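Local coordinates for probable benzoylformate decarboxylase (Rhodococcus jostii, PDB 7ORX), which belongs to the thiamine diphosphate-dependent enzyme family and binds thiamine diphosphate and a sodium ion, at residues 372-377 and 421-426; 415-420 and 448-453. One frame throughout, in Å; residues are numbered along the deposited sequence.

Overall arrangement
Interactions 1 and 2 meet on the parallel sheet of the C-terminal thiamine diphosphate-binding region, with centres about 8 Å apart. Interaction 1 lies within the sheet, joining strands 374-378 and 425-430. Interaction 2 sets the end of helix 409-418 against residues leading into strand 452-457, the next strand beyond 425-430. Both are mostly buried, though Asp422 at the entrance to interaction 1 is exposed. Their chemistry differs: backbone hydrogen bonds and a two-nitrogen grip by Arg423 on a backbone oxygen carry the first, apolar side-chain packing the second. Polar links join them, for Gln417 OE1 accepts from Val425 N and Gln424 NE2 donates to Pro450 O, both probable hydrogen bonds.

Interaction 1: 372-377 and 421-426; sequences DAIYVN and PDRQVI
Arg423 grips the backbone oxygen of Asp372 side-on with two nitrogens. NE lies 2.9 Å from Asp372 O, in the carbonyl plane. NH2 is 3.1 Å from Asp372 O and sits above that plane, 53° out of it. The oxygen itself lies almost in the guanidinium plane. A bend at chi3 (69°) turns NE toward this oxygen. NH2 also makes a weak bond to Ala373 O. Outside the pair, Arg423 NH1 donates to Gln395 O, so this nitrogen too has a partner.

Beyond these bonds the backbones pair as neighbouring parallel strands, 374-378 and 425-430. Ile374 takes part through both its N and its O: Ile374 N donates to Gln424 O at 2.9 Å, and Ile426 N donates to Ile374 O at 2.9 Å. Val376 N then reaches Ile426 O at 3.0 Å.

Packing follows on both faces of the sheet. On one face Ile374 crosses Arg423 at about a right angle. Its CG1 lies over one face of the guanidinium, toward the rim and 3.5 Å from Arg423 CZ. The CB of Ile374 also meets Val425 CG2, and Val376 CG2 meets Val425 CG1. Ala413 of helix 409-418 packs against both valines. On the other face Tyr375 and Ile426 lie side by side and point the same way. Ile426 CD1 approaches Tyr375 CE1 obliquely at 3.5 Å and also touches Ala373 CB.

The Asp372 carboxylate makes no salt bridge with Arg423; OD2 stays 4.7 Å from NE. The arginine therefore holds the entry to the strand pair through main-chain oxygens, while the nearby, oppositely charged Asp372 carboxylate may add a modest electrostatic attraction.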
loop_
_atom_site.group_PDB
_atom_site.type_symbol
_atom_site.label_atom_id
_atom_site.label_comp_id
_atom_site.label_asym_id
_atom_site.label_seq_id
_atom_site.Cartn_x
_atom_site.Cartn_y
_atom_site.Cartn_z
ATOM N N ASP C 372 32.386 -30.714 10.685
ATOM C CA ASP C 372 31.471 -29.660 11.184
ATOM C C ASP C 372 31.439 -28.485 10.210
ATOM O O ASP C 372 31.090 -27.374 10.637
ATOM C CB ASP C 372 31.904 -29.194 12.581
ATOM C CG ASP C 372 33.286 -28.524 12.664
ATOM O OD1 ASP C 372 34.043 -28.533 11.653
ATOM O OD2 ASP C 372 33.601 -27.969 13.733
ATOM N N ALA C 373 31.732 -28.699 8.938
ATOM C CA ALA C 373 31.613 -27.615 7.939
ATOM C C ALA C 373 30.176 -27.101 7.965
ATOM O O ALA C 373 29.301 -27.874 8.323
ATOM C CB ALA C 373 31.995 -28.097 6.577
ATOM N N ILE C 374 29.976 -25.854 7.570
ATOM C CA ILE C 374 28.671 -25.235 7.218
ATOM C C ILE C 374 28.585 -25.115 5.697
ATOM O O ILE C 374 29.477 -24.476 5.139
ATOM C CB ILE C 374 28.589 -23.830 7.848
ATOM C CG1 ILE C 374 28.661 -23.902 9.372
ATOM C CG2 ILE C 374 27.355 -23.091 7.368
ATOM C CD1 ILE C 374 28.696 -22.587 10.045
ATOM N N TYR C 375 27.554 -25.652 5.041
ATOM C CA TYR C 375 27.440 -25.538 3.568
ATOM C C TYR C 375 26.397 -24.491 3.221
ATOM O O TYR C 375 25.256 -24.686 3.575
ATOM C CB TYR C 375 27.134 -26.892 2.919
ATOM C CG TYR C 375 28.204 -27.922 3.180
ATOM C CD1 TYR C 375 29.360 -27.991 2.424
ATOM C CD2 TYR C 375 28.095 -28.787 4.244
ATOM C CE1 TYR C 375 30.346 -28.937 2.693
ATOM C CE2 TYR C 375 29.070 -29.717 4.538
ATOM C CZ TYR C 375 30.197 -29.811 3.759
ATOM O OH TYR C 375 31.133 -30.756 4.085
ATOM N N VAL C 376 26.783 -23.445 2.506
ATOM C CA VAL C 376 25.801 -22.510 1.904
ATOM C C VAL C 376 25.649 -22.878 0.427
ATOM O O VAL C 376 26.556 -22.598 -0.363
ATOM C CB VAL C 376 26.216 -21.049 2.103
ATOM C CG1 VAL C 376 25.291 -20.082 1.398
ATOM C CG2 VAL C 376 26.308 -20.686 3.576
ATOM N N ASN C 377 24.520 -23.490 0.091
ATOM C CA ASN C 377 24.165 -24.082 -1.219
ATOM C C ASN C 377 23.327 -23.108 -2.037
ATOM O O ASN C 377 22.339 -22.641 -1.537
ATOM C CB ASN C 377 23.339 -25.341 -0.991
ATOM C CG ASN C 377 23.235 -26.183 -2.230
ATOM O OD1 ASN C 377 22.973 -25.661 -3.302
ATOM N ND2 ASN C 377 23.489 -27.471 -2.112
ATOM N N PRO C 421 33.541 -18.400 13.799
ATOM C CA PRO C 421 34.974 -18.335 14.052
ATOM C C PRO C 421 35.622 -19.733 14.053
ATOM O O PRO C 421 36.731 -19.789 13.636
ATOM C CB PRO C 421 35.033 -17.638 15.425
ATOM C CG PRO C 421 33.788 -18.083 16.129
ATOM C CD PRO C 421 32.756 -18.216 15.032
ATOM N N ASP C 422 34.918 -20.800 14.466
ATOM C CA ASP C 422 35.504 -22.168 14.652
ATOM C C ASP C 422 35.011 -23.179 13.593
ATOM O O ASP C 422 35.143 -24.386 13.844
ATOM C CB ASP C 422 35.141 -22.795 16.000
ATOM C CG ASP C 422 35.166 -21.821 17.159
ATOM O OD1 ASP C 422 36.233 -21.171 17.323
ATOM O OD2 ASP C 422 34.113 -21.717 17.889
ATOM N N ARG C 423 34.342 -22.756 12.523
ATOM C CA ARG C 423 33.727 -23.701 11.581
ATOM C C ARG C 423 33.978 -23.174 10.187
ATOM O O ARG C 423 33.839 -21.977 9.953
ATOM C CB ARG C 423 32.232 -23.872 11.827
ATOM C CG ARG C 423 31.877 -24.488 13.178
ATOM C CD ARG C 423 30.369 -24.526 13.354
ATOM N NE ARG C 423 29.818 -25.489 12.423
ATOM C CZ ARG C 423 28.531 -25.784 12.277
ATOM N NH1 ARG C 423 27.628 -25.205 13.032
ATOM N NH2 ARG C 423 28.149 -26.699 11.393
ATOM N N GLN C 424 34.365 -24.079 9.295
ATOM C CA GLN C 424 34.635 -23.716 7.891
ATOM C C GLN C 424 33.307 -23.601 7.156
ATOM O O GLN C 424 32.565 -24.570 7.150
ATOM C CB GLN C 424 35.510 -24.758 7.211
ATOM C CG GLN C 424 35.809 -24.393 5.770
ATOM C CD GLN C 424 36.648 -23.140 5.674
ATOM O OE1 GLN C 424 37.834 -23.159 5.990
ATOM N NE2 GLN C 424 36.040 -22.062 5.197
ATOM N N VAL C 425 33.023 -22.449 6.571
ATOM C CA VAL C 425 31.896 -22.303 5.617
ATOM C C VAL C 425 32.406 -22.669 4.222
ATOM O O VAL C 425 33.429 -22.104 3.783
ATOM C CB VAL C 425 31.305 -20.891 5.650
ATOM C CG1 VAL C 425 30.271 -20.710 4.563
ATOM C CG2 VAL C 425 30.698 -20.595 7.005
ATOM N N ILE C 426 31.677 -23.546 3.546
ATOM C CA ILE C 426 31.912 -23.904 2.128
ATOM C C ILE C 426 30.699 -23.473 1.324
ATOM O O ILE C 426 29.630 -23.987 1.577
ATOM C CB ILE C 426 32.184 -25.413 2.024
ATOM C CG1 ILE C 426 33.304 -25.812 2.982
ATOM C CG2 ILE C 426 32.506 -25.791 0.600
ATOM C CD1 ILE C 426 33.452 -27.295 3.169
#

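Interaction 2: 415-420 and 448-453; sequences GAQLAS and KIPVVI
Gln417 lays the aliphatic part of its side chain over Ile449, Pro450 and Val451. In this alpha/beta fold with a parallel sheet, the last part of helix 409-418 packs on the loop that leads from helix 440-447 into strand 452-457. Lys448 leaves that helix through a Schellman motif. Pro450 is then the centre of an inverse gamma turn, with Val451 N bonded back to Ile449 O at 2.7 Å.

Gln417 and Ile449 slide past each other in opposite directions. The CG2 branch of Ile449 does the touching, 3.6 Å from Gln417 CB and equally near CG. CG of Gln417 is anti to the backbone N (chi1 -175°), which places it beside this methyl and the proline ring. Pro450 CD lies 4.0 Å from Gln417 CG, and Val451 CG1 approaches Gln417 CB at 3.9 Å. Leu418 adds a looser apolar contact, CD1 to CD1 with Ile449. Its side chain also touches Arg43 and Val45 of strand 43-46, which belongs to another sheet of the chain.

The amide of Gln417 is buried, and its bonds go to the backbone at the start of strand 425-430 and just before it. OE1 accepts from Val425 N, and NE2 donates to Arg423 O. The glutamine thus packs on the loop 449-451 with its methylenes and binds the backbone of Arg423 and Val425 with its amide. A bend at chi2 (63°) sets the position of CD. Gln417 OE1 lies 3.9 Å from Val451 CA.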
loop_
_atom_site.group_PDB
_atom_site.type_symbol
_atom_site.label_atom_id
_atom_site.label_comp_id
_atom_site.label_asym_id
_atom_site.label_seq_id
_atom_site.Cartn_x
_atom_site.Cartn_y
_atom_site.Cartn_z
ATOM N N GLY C 415 29.005 -13.904 4.888
ATOM C CA GLY C 415 28.449 -13.469 6.173
ATOM C C GLY C 415 28.488 -14.580 7.198
ATOM O O GLY C 415 28.841 -14.322 8.330
ATOM N N ALA C 416 28.131 -15.787 6.801
ATOM C CA ALA C 416 28.106 -16.977 7.679
ATOM C C ALA C 416 29.517 -17.206 8.230
ATOM O O ALA C 416 29.674 -17.592 9.397
ATOM C CB ALA C 416 27.635 -18.183 6.885
ATOM N N GLN C 417 30.510 -16.993 7.388
ATOM C CA GLN C 417 31.898 -17.273 7.781
ATOM C C GLN C 417 32.314 -16.244 8.820
ATOM O O GLN C 417 32.833 -16.660 9.858
ATOM C CB GLN C 417 32.851 -17.264 6.593
ATOM C CG GLN C 417 34.250 -17.677 7.004
ATOM C CD GLN C 417 34.286 -19.092 7.525
ATOM O OE1 GLN C 417 34.467 -20.030 6.757
ATOM N NE2 GLN C 417 34.098 -19.241 8.825
ATOM N N LEU C 418 32.032 -14.971 8.573
ATOM C CA LEU C 418 32.297 -13.858 9.529
ATOM C C LEU C 418 31.705 -14.168 10.908
ATOM O O LEU C 418 32.272 -13.768 11.900
ATOM C CB LEU C 418 31.703 -12.577 8.947
ATOM C CG LEU C 418 31.964 -11.334 9.773
ATOM C CD1 LEU C 418 33.457 -11.114 9.965
ATOM C CD2 LEU C 418 31.279 -10.120 9.163
ATOM N N ALA C 419 30.570 -14.843 10.947
ATOM C CA ALA C 419 29.841 -15.188 12.183
ATOM C C ALA C 419 30.413 -16.453 12.800
ATOM O O ALA C 419 30.024 -16.780 13.923
ATOM C CB ALA C 419 28.389 -15.406 11.862
ATOM N N SER C 420 31.164 -17.223 12.020
ATOM C CA SER C 420 31.548 -18.622 12.347
ATOM C C SER C 420 33.053 -18.697 12.568
ATOM O O SER C 420 33.776 -19.097 11.673
ATOM C CB SER C 420 31.052 -19.595 11.313
ATOM O OG SER C 420 29.920 -20.280 11.818
ATOM N N LYS C 448 39.255 -10.244 5.089
ATOM C CA LYS C 448 40.117 -11.430 5.320
ATOM C C LYS C 448 39.276 -12.553 5.922
ATOM O O LYS C 448 39.668 -13.113 6.943
ATOM C CB LYS C 448 41.287 -11.055 6.231
ATOM C CG LYS C 448 42.662 -11.014 5.574
ATOM C CD LYS C 448 43.595 -12.065 6.167
ATOM C CE LYS C 448 44.987 -12.067 5.546
ATOM N NZ LYS C 448 45.871 -13.073 6.186
ATOM N N ILE C 449 38.184 -12.879 5.252
ATOM C CA ILE C 449 37.161 -13.846 5.729
ATOM C C ILE C 449 37.396 -15.170 5.020
ATOM O O ILE C 449 37.148 -15.282 3.808
ATOM C CB ILE C 449 35.767 -13.285 5.431
ATOM C CG1 ILE C 449 35.586 -11.915 6.093
ATOM C CG2 ILE C 449 34.690 -14.290 5.829
ATOM C CD1 ILE C 449 34.302 -11.244 5.732
ATOM N N PRO C 450 37.883 -16.193 5.742
ATOM C CA PRO C 450 38.425 -17.402 5.104
ATOM C C PRO C 450 37.369 -18.370 4.564
ATOM O O PRO C 450 37.479 -19.525 4.859
ATOM C CB PRO C 450 39.138 -18.106 6.279
ATOM C CG PRO C 450 38.302 -17.688 7.482
ATOM C CD PRO C 450 37.974 -16.231 7.205
ATOM N N VAL C 451 36.361 -17.878 3.834
ATOM C CA VAL C 451 35.350 -18.731 3.144
ATOM C C VAL C 451 36.060 -19.549 2.070
ATOM O O VAL C 451 36.930 -18.988 1.362
ATOM C CB VAL C 451 34.278 -17.979 2.356
ATOM C CG1 VAL C 451 32.919 -18.348 2.837
ATOM C CG2 VAL C 451 34.500 -16.487 2.268
ATOM N N VAL C 452 35.520 -20.732 1.803
ATOM C CA VAL C 452 35.799 -21.453 0.544
ATOM C C VAL C 452 34.557 -21.409 -0.347
ATOM O O VAL C 452 33.502 -21.882 0.097
ATOM C CB VAL C 452 36.214 -22.886 0.889
ATOM C CG1 VAL C 452 36.501 -23.684 -0.382
ATOM C CG2 VAL C 452 37.379 -22.866 1.890
ATOM N N ILE C 453 34.700 -20.867 -1.551
ATOM C CA ILE C 453 33.623 -20.763 -2.566
ATOM C C ILE C 453 33.927 -21.747 -3.703
ATOM O O ILE C 453 34.957 -21.600 -4.370
ATOM C CB ILE C 453 33.534 -19.313 -3.058
ATOM C CG1 ILE C 453 33.244 -18.341 -1.908
ATOM C CG2 ILE C 453 32.493 -19.157 -4.142
ATOM C CD1 ILE C 453 31.918 -18.560 -1.246
#